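Uncharacterized protein (Borrelia turicatae, PDB 5VJ4) is of unknown function but is a putative surface protein, probably a lipoprotein, of relapsing fever spirochetes and may bind lipid. Local coordinates at residues Asn297-Val302 against Val306-Leu311; Ala313-Phe318 against Ile353-Asp358; Lys319-Ser324 against Asp346-Tyr351. All blocks are in the same frame, centred on the assembly; numbering follows the deposited sequence.

Contact 1: residues Asn297-Val302 against Val306-Leu311; sequences NAITTV and VVKQDL
K308 stretches its side chain along V302 and brings its charged end to carbonyls at the end of helix 263-301 and on V302, just beyond it. The polar part of the contact lies here. K308 NZ makes a weak hydrogen bond of 3.4 Å to V302 O. The methylene before it, K308 CE, approaches I299 O and V302 O together. With CG anti to the backbone N (chi1 -159°) and every later torsion extended, the lysine is a straight rod that reaches from the first turn of helix 308-334 to the end of the preceding helix.

The apolar part is made by the lysine's inner methylenes and by I299, V302 and L311. V302 CG1 touches K308 CB and CG, both at 3.8 Å, where the valine and lysine side chains run alongside each other with opposed directions. I299 crosses the lysine obliquely, its CG2 4.0 Å from K308 CG, while its other branch runs on to L311: I299 CD1 packs on L311 CB at 3.8 Å. A298 and L311 both also lean on A359 of helix 345-365, which joins this corner to the third helix.

The chemistry is that of a short interhelical loop, with aliphatic packing inside and a lysine outside whose positive charge would be expected to offset the partial negative charge of the helix C-terminus it reaches.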
# COMPACT_ATOMS: atom_id res chain seq x y z
N ASN A 297 -33.52 0.21 1.95
CA ASN A 297 -34.73 0.86 2.47
C ASN A 297 -35.50 1.56 1.38
O ASN A 297 -36.71 1.36 1.25
CB ASN A 297 -34.39 1.81 3.61
CG ASN A 297 -34.00 1.06 4.86
OD1 ASN A 297 -34.71 1.11 5.86
ND2 ASN A 297 -32.89 0.33 4.80
N ALA A 298 -34.79 2.34 0.58
CA ALA A 298 -35.37 3.01 -0.55
C ALA A 298 -36.09 2.05 -1.53
O ALA A 298 -37.07 2.44 -2.14
CB ALA A 298 -34.32 3.84 -1.27
N ILE A 299 -35.62 0.81 -1.68
CA ILE A 299 -36.32 -0.13 -2.57
C ILE A 299 -37.55 -0.72 -1.87
O ILE A 299 -38.56 -0.97 -2.52
CB ILE A 299 -35.41 -1.21 -3.18
CG1 ILE A 299 -34.30 -0.57 -4.02
CG2 ILE A 299 -36.20 -2.11 -4.11
CD1 ILE A 299 -33.41 -1.56 -4.76
N THR A 300 -37.48 -0.92 -0.56
CA THR A 300 -38.65 -1.36 0.21
C THR A 300 -39.81 -0.38 0.09
O THR A 300 -40.96 -0.77 -0.04
CB THR A 300 -38.29 -1.61 1.68
OG1 THR A 300 -37.71 -2.91 1.76
CG2 THR A 300 -39.52 -1.50 2.65
N THR A 301 -39.46 0.90 0.13
CA THR A 301 -40.39 2.02 0.02
C THR A 301 -41.17 2.03 -1.30
O THR A 301 -42.33 2.44 -1.31
CB THR A 301 -39.62 3.33 0.29
OG1 THR A 301 -39.57 3.55 1.70
CG2 THR A 301 -40.25 4.51 -0.35
N VAL A 302 -40.54 1.58 -2.39
CA VAL A 302 -41.18 1.49 -3.70
C VAL A 302 -42.39 0.56 -3.61
O VAL A 302 -42.28 -0.56 -3.08
CB VAL A 302 -40.22 0.99 -4.80
CG1 VAL A 302 -40.97 0.44 -6.00
CG2 VAL A 302 -39.25 2.09 -5.22
N VAL A 306 -44.09 -3.06 -10.64
CA VAL A 306 -43.52 -3.04 -11.98
C VAL A 306 -41.98 -2.91 -12.02
O VAL A 306 -41.28 -3.79 -12.56
CB VAL A 306 -44.23 -1.97 -12.86
CG1 VAL A 306 -44.65 -0.75 -12.02
CG2 VAL A 306 -43.40 -1.60 -14.10
N VAL A 307 -41.46 -1.85 -11.42
CA VAL A 307 -40.01 -1.57 -11.50
C VAL A 307 -39.24 -1.87 -10.22
O VAL A 307 -38.03 -1.64 -10.17
CB VAL A 307 -39.69 -0.13 -11.95
CG1 VAL A 307 -39.94 0.04 -13.43
CG2 VAL A 307 -40.48 0.88 -11.14
N LYS A 308 -39.94 -2.34 -9.20
CA LYS A 308 -39.30 -2.73 -7.94
C LYS A 308 -38.28 -3.83 -8.20
O LYS A 308 -37.15 -3.77 -7.70
CB LYS A 308 -40.34 -3.20 -6.92
CG LYS A 308 -39.86 -3.13 -5.49
CD LYS A 308 -40.96 -3.50 -4.52
CE LYS A 308 -40.52 -3.35 -3.07
NZ LYS A 308 -41.61 -3.70 -2.11
N GLN A 309 -38.69 -4.79 -9.02
CA GLN A 309 -37.84 -5.93 -9.34
C GLN A 309 -36.54 -5.50 -10.02
O GLN A 309 -35.45 -5.95 -9.64
CB GLN A 309 -38.59 -6.94 -10.22
CG GLN A 309 -39.93 -7.39 -9.67
CD GLN A 309 -39.90 -7.78 -8.20
OE1 GLN A 309 -38.84 -8.01 -7.61
NE2 GLN A 309 -41.07 -7.86 -7.59
N ASP A 310 -36.64 -4.63 -11.01
CA ASP A 310 -35.46 -4.22 -11.78
C ASP A 310 -34.46 -3.54 -10.88
O ASP A 310 -33.27 -3.77 -11.00
CB ASP A 310 -35.87 -3.32 -12.92
CG ASP A 310 -37.08 -3.85 -13.65
OD1 ASP A 310 -38.23 -3.76 -13.12
OD2 ASP A 310 -36.86 -4.40 -14.74
N LEU A 311 -34.96 -2.73 -9.96
CA LEU A 311 -34.11 -2.06 -9.00
C LEU A 311 -33.50 -3.06 -8.05
O LEU A 311 -32.32 -2.97 -7.74
CB LEU A 311 -34.88 -1.02 -8.21
CG LEU A 311 -35.25 0.18 -9.07
CD1 LEU A 311 -35.17 1.40 -8.19
CD2 LEU A 311 -34.32 0.33 -10.28

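Contact 2: residues Ala313-Phe318 against Ile353-Asp358; sequences ARLNRF and IILKFD
R314 overlaps L355: methyl CD1 of L355 sits over one face of the guanidinium, 3.5 Å from R314 NH2 and offset toward the rim of the group. The same methyl also touches the root of the arginine, at 3.6 Å from R314 CB, so the side chain curls around it. The bends that allow this are at chi2 (-114°) and chi3, which turn the guanidinium back over the leucine. D358 OD2 lies at the edge of the guanidinium, in its plane, and forms a long salt bridge of 3.6 Å to R314 NH2; the carboxylate and guanidinium planes are 65° apart.

The other branch of L355 serves the apolar side. Its CD2 meets L315 CD1 at 3.7 Å, the two leucines crossing at about a right angle, and H292 and L296 of helix 263-301 also touch L315. One leucine thus divides its two methyls between an arginine near the protein surface and the buried seam.

The segment axes are 10.8 Å apart and run almost antiparallel, at 168°. L315 and L355 pack at the seam and the R314-D358 pair lies at its border; with helix 263-301 packed against both partners, the arrangement is typical of an antiparallel helical bundle.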
# COMPACT_ATOMS: atom_id res chain seq x y z
N ALA A 313 -32.88 -6.20 -8.63
CA ALA A 313 -31.84 -6.93 -9.32
C ALA A 313 -30.52 -6.20 -9.15
O ALA A 313 -29.52 -6.81 -8.78
CB ALA A 313 -32.17 -7.08 -10.81
N ARG A 314 -30.54 -4.89 -9.39
CA ARG A 314 -29.34 -4.08 -9.34
C ARG A 314 -28.72 -4.18 -7.96
O ARG A 314 -27.50 -4.38 -7.85
CB ARG A 314 -29.67 -2.63 -9.66
CG ARG A 314 -30.50 -2.44 -10.91
CD ARG A 314 -29.74 -1.72 -12.01
NE ARG A 314 -29.37 -0.36 -11.59
CZ ARG A 314 -30.19 0.70 -11.57
NH1 ARG A 314 -31.45 0.60 -11.97
NH2 ARG A 314 -29.73 1.87 -11.16
N LEU A 315 -29.55 -4.07 -6.92
CA LEU A 315 -29.07 -4.13 -5.55
C LEU A 315 -28.33 -5.42 -5.32
O LEU A 315 -27.20 -5.40 -4.84
CB LEU A 315 -30.21 -4.01 -4.54
CG LEU A 315 -29.76 -3.90 -3.08
CD1 LEU A 315 -29.17 -2.52 -2.80
CD2 LEU A 315 -30.91 -4.16 -2.09
N ASN A 316 -28.95 -6.54 -5.68
CA ASN A 316 -28.31 -7.84 -5.48
C ASN A 316 -27.08 -8.02 -6.33
O ASN A 316 -26.07 -8.52 -5.84
CB ASN A 316 -29.28 -8.99 -5.65
CG ASN A 316 -30.29 -9.03 -4.54
OD1 ASN A 316 -30.06 -8.47 -3.47
ND2 ASN A 316 -31.43 -9.68 -4.77
N ARG A 317 -27.15 -7.58 -7.58
CA ARG A 317 -26.04 -7.72 -8.49
C ARG A 317 -24.84 -6.92 -7.99
O ARG A 317 -23.72 -7.42 -7.96
CB ARG A 317 -26.44 -7.29 -9.90
CG ARG A 317 -25.28 -7.08 -10.85
CD ARG A 317 -25.79 -6.31 -12.05
NE ARG A 317 -24.77 -5.44 -12.65
CZ ARG A 317 -25.04 -4.31 -13.30
NH1 ARG A 317 -26.30 -3.88 -13.41
NH2 ARG A 317 -24.05 -3.59 -13.83
N PHE A 318 -25.11 -5.69 -7.57
CA PHE A 318 -24.06 -4.81 -7.08
C PHE A 318 -23.38 -5.38 -5.85
O PHE A 318 -22.17 -5.43 -5.83
CB PHE A 318 -24.60 -3.42 -6.79
CG PHE A 318 -24.75 -2.56 -8.01
CD1 PHE A 318 -24.04 -2.84 -9.16
CD2 PHE A 318 -25.60 -1.44 -7.99
CE1 PHE A 318 -24.17 -2.05 -10.29
CE2 PHE A 318 -25.73 -0.64 -9.12
CZ PHE A 318 -25.01 -0.94 -10.27
N ILE A 353 -25.52 4.80 -4.28
CA ILE A 353 -26.12 6.11 -4.04
C ILE A 353 -27.07 6.44 -5.19
O ILE A 353 -28.24 6.77 -4.97
CB ILE A 353 -25.05 7.21 -3.82
CG1 ILE A 353 -24.48 7.06 -2.42
CG2 ILE A 353 -25.65 8.60 -3.94
CD1 ILE A 353 -23.25 7.91 -2.14
N ILE A 354 -26.57 6.30 -6.42
CA ILE A 354 -27.40 6.42 -7.60
C ILE A 354 -28.62 5.53 -7.47
O ILE A 354 -29.74 6.00 -7.61
CB ILE A 354 -26.59 6.09 -8.87
CG1 ILE A 354 -25.65 7.25 -9.19
CG2 ILE A 354 -27.50 5.74 -10.03
CD1 ILE A 354 -24.38 6.83 -9.92
N LEU A 355 -28.39 4.26 -7.14
CA LEU A 355 -29.48 3.33 -6.97
C LEU A 355 -30.50 3.82 -5.93
O LEU A 355 -31.69 3.65 -6.12
CB LEU A 355 -28.97 1.95 -6.60
CG LEU A 355 -30.08 0.90 -6.60
CD1 LEU A 355 -30.45 0.48 -8.02
CD2 LEU A 355 -29.72 -0.30 -5.74
N LYS A 356 -30.04 4.42 -4.84
CA LYS A 356 -30.98 4.94 -3.86
C LYS A 356 -31.83 6.05 -4.46
O LYS A 356 -33.05 6.06 -4.26
CB LYS A 356 -30.27 5.44 -2.58
CG LYS A 356 -31.23 6.21 -1.68
CD LYS A 356 -30.76 6.53 -0.27
CE LYS A 356 -29.45 7.29 -0.18
NZ LYS A 356 -29.27 8.34 -1.22
N PHE A 357 -31.18 6.97 -5.17
CA PHE A 357 -31.87 8.11 -5.78
C PHE A 357 -32.90 7.65 -6.79
O PHE A 357 -34.03 8.13 -6.77
CB PHE A 357 -30.86 9.09 -6.39
CG PHE A 357 -30.12 9.90 -5.36
CD1 PHE A 357 -30.71 10.23 -4.14
CD2 PHE A 357 -28.83 10.35 -5.62
CE1 PHE A 357 -30.03 10.98 -3.18
CE2 PHE A 357 -28.13 11.11 -4.67
CZ PHE A 357 -28.73 11.43 -3.45
N ASP A 358 -32.52 6.70 -7.63
CA ASP A 358 -33.45 6.13 -8.59
C ASP A 358 -34.61 5.50 -7.87
O ASP A 358 -35.74 5.67 -8.28
CB ASP A 358 -32.76 5.14 -9.51
CG ASP A 358 -31.82 5.84 -10.49
OD1 ASP A 358 -31.72 7.11 -10.43
OD2 ASP A 358 -31.19 5.14 -11.31

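Contact 3: residues Lys319-Ser324 against Asp346-Tyr351; sequences KGEYYS and DKYRNY. With SO4 (sulfate ion), chain D.
E321 OE1 accepts a hydrogen bond of 2.5 Å from Y348 OH, through the anti lone pair, the one directed away from E321 OE2. The bond joins two neighbouring helices of the antiparallel helical bundle, 308-334 and 345-365. The carboxylate plane stands nearly perpendicular to the phenol ring, at 86°, and E321 OE1 lies at the ring edge. E321 OE2 is paired with R317 NE one turn earlier, so both carboxylate oxygens have partners, which would probably favour the ionised form.

Y348 reaches across to helix 308-334, and its ring also meets the stem of the glutamate, with E321 CB 3.4 Å from Y348 CE2. Beside it, Y322 CB touches Y348 CD2 at 3.9 Å. The two tyrosine rings are nearly parallel, but offset so much that little of one covers the other. Y322 has CG anti to its own backbone N (chi1 -173°), which sends its ring alongside Y348; Y322 OH bonds T343 OG1, and Y285 and V288 of helix 263-301 touch its side chain.

R349 reaches a sulfate, likely a crystallisation additive and also held by the backbone N atoms of G206 and R209: R349 NH2 donates to its O4 at 2.9 Å, with an N-H...O angle of 167°.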
# COMPACT_ATOMS: atom_id res chain seq x y z
N LYS A 319 -24.16 -5.81 -4.86
CA LYS A 319 -23.61 -6.46 -3.67
C LYS A 319 -22.72 -7.64 -4.10
O LYS A 319 -21.59 -7.75 -3.66
CB LYS A 319 -24.70 -6.94 -2.71
CG LYS A 319 -24.18 -7.41 -1.36
CD LYS A 319 -25.29 -7.75 -0.35
CE LYS A 319 -24.83 -8.82 0.65
NZ LYS A 319 -25.39 -8.77 2.04
N GLY A 320 -23.22 -8.46 -5.02
CA GLY A 320 -22.45 -9.58 -5.54
C GLY A 320 -21.11 -9.13 -6.09
O GLY A 320 -20.07 -9.58 -5.61
N GLU A 321 -21.14 -8.24 -7.07
CA GLU A 321 -19.91 -7.72 -7.71
C GLU A 321 -18.90 -7.22 -6.68
O GLU A 321 -17.71 -7.50 -6.80
CB GLU A 321 -20.22 -6.59 -8.70
CG GLU A 321 -21.09 -6.93 -9.89
CD GLU A 321 -21.41 -5.71 -10.75
OE1 GLU A 321 -20.70 -4.69 -10.67
OE2 GLU A 321 -22.38 -5.79 -11.54
N TYR A 322 -19.38 -6.52 -5.65
CA TYR A 322 -18.47 -5.98 -4.63
C TYR A 322 -17.82 -7.09 -3.81
O TYR A 322 -16.60 -7.22 -3.81
CB TYR A 322 -19.16 -4.93 -3.73
CG TYR A 322 -18.23 -4.24 -2.78
CD1 TYR A 322 -17.01 -3.70 -3.23
CD2 TYR A 322 -18.54 -4.14 -1.42
CE1 TYR A 322 -16.11 -3.09 -2.35
CE2 TYR A 322 -17.64 -3.53 -0.52
CZ TYR A 322 -16.42 -3.01 -1.00
OH TYR A 322 -15.53 -2.40 -0.16
N TYR A 323 -18.64 -7.91 -3.14
CA TYR A 323 -18.16 -9.07 -2.39
C TYR A 323 -17.17 -9.93 -3.20
O TYR A 323 -16.13 -10.35 -2.69
CB TYR A 323 -19.33 -9.91 -1.92
CG TYR A 323 -20.04 -9.40 -0.67
CD1 TYR A 323 -19.95 -8.06 -0.25
CD2 TYR A 323 -20.85 -10.27 0.07
CE1 TYR A 323 -20.63 -7.63 0.90
CE2 TYR A 323 -21.52 -9.86 1.21
CZ TYR A 323 -21.42 -8.54 1.62
OH TYR A 323 -22.12 -8.19 2.76
N SER A 324 -17.46 -10.10 -4.48
CA SER A 324 -16.53 -10.77 -5.38
C SER A 324 -15.20 -10.03 -5.50
O SER A 324 -14.14 -10.67 -5.48
CB SER A 324 -17.17 -11.01 -6.75
OG SER A 324 -16.19 -11.15 -7.76
N ASP A 346 -15.16 2.73 -3.67
CA ASP A 346 -15.74 4.03 -3.98
C ASP A 346 -16.74 3.93 -5.14
O ASP A 346 -17.88 4.39 -5.03
CB ASP A 346 -14.64 5.07 -4.25
CG ASP A 346 -15.16 6.49 -4.14
OD1 ASP A 346 -16.26 6.74 -3.58
OD2 ASP A 346 -14.44 7.39 -4.62
N LYS A 347 -16.31 3.29 -6.23
CA LYS A 347 -17.16 3.04 -7.40
C LYS A 347 -18.50 2.41 -6.98
O LYS A 347 -19.55 2.77 -7.48
CB LYS A 347 -16.42 2.14 -8.40
CG LYS A 347 -17.20 1.63 -9.60
CD LYS A 347 -16.31 0.71 -10.45
CE LYS A 347 -16.87 0.46 -11.85
NZ LYS A 347 -15.82 0.06 -12.83
N TYR A 348 -18.43 1.49 -6.02
CA TYR A 348 -19.61 0.78 -5.60
C TYR A 348 -20.46 1.59 -4.62
O TYR A 348 -21.68 1.40 -4.57
CB TYR A 348 -19.25 -0.64 -5.11
CG TYR A 348 -19.02 -1.59 -6.29
CD1 TYR A 348 -17.85 -1.52 -7.06
CD2 TYR A 348 -20.01 -2.51 -6.68
CE1 TYR A 348 -17.67 -2.35 -8.17
CE2 TYR A 348 -19.83 -3.35 -7.78
CZ TYR A 348 -18.66 -3.27 -8.52
OH TYR A 348 -18.48 -4.10 -9.59
N ARG A 349 -19.83 2.49 -3.88
CA ARG A 349 -20.57 3.42 -3.02
C ARG A 349 -21.45 4.32 -3.89
O ARG A 349 -22.65 4.49 -3.61
CB ARG A 349 -19.63 4.27 -2.19
CG ARG A 349 -20.33 5.15 -1.18
CD ARG A 349 -19.35 5.97 -0.35
NE ARG A 349 -20.06 7.09 0.28
CZ ARG A 349 -20.03 8.34 -0.17
NH1 ARG A 349 -19.31 8.71 -1.24
NH2 ARG A 349 -20.72 9.23 0.49
N ASN A 350 -20.87 4.84 -4.96
CA ASN A 350 -21.59 5.65 -5.92
C ASN A 350 -22.71 4.89 -6.60
O ASN A 350 -23.83 5.39 -6.68
CB ASN A 350 -20.62 6.28 -6.94
CG ASN A 350 -19.73 7.36 -6.31
OD1 ASN A 350 -19.93 7.78 -5.17
ND2 ASN A 350 -18.75 7.81 -7.06
N TYR A 351 -22.43 3.66 -7.03
CA TYR A 351 -23.47 2.81 -7.60
C TYR A 351 -24.67 2.70 -6.65
O TYR A 351 -25.81 2.88 -7.08
CB TYR A 351 -22.93 1.44 -8.00
CG TYR A 351 -22.09 1.46 -9.27
CD1 TYR A 351 -21.65 2.66 -9.86
CD2 TYR A 351 -21.70 0.26 -9.88
CE1 TYR A 351 -20.87 2.65 -11.01
CE2 TYR A 351 -20.93 0.24 -11.03
CZ TYR A 351 -20.51 1.43 -11.60
OH TYR A 351 -19.75 1.42 -12.74
S SO4 D . -22.20 12.16 0.58
O1 SO4 D . -23.12 12.30 -0.60
O2 SO4 D . -22.63 10.98 1.37
O3 SO4 D . -22.23 13.29 1.54
O4 SO4 D . -20.83 12.05 0.01

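In the fold
The three contacts follow helix 308-334 from its start inward, from about 29 Å to about 17 Å between contact centre and chain centre. Contact 1 joins it to the preceding helix 263-301 at a turn; contacts 2 and 3 both join it to helix 345-365, contact 3 nested within the loop that contact 2 closes. Contacts 1 and 2 are partly buried, contact 3 buried. Contacts 1 and 2 meet directly through I299, which touches L315 and L355, and contacts 2 and 3 through F318 and Y351. The chemistry changes along the way: a lysine at helix-end carbonyls, then leucines bordered by a long ion pair, then a tyrosine-carboxylate bond.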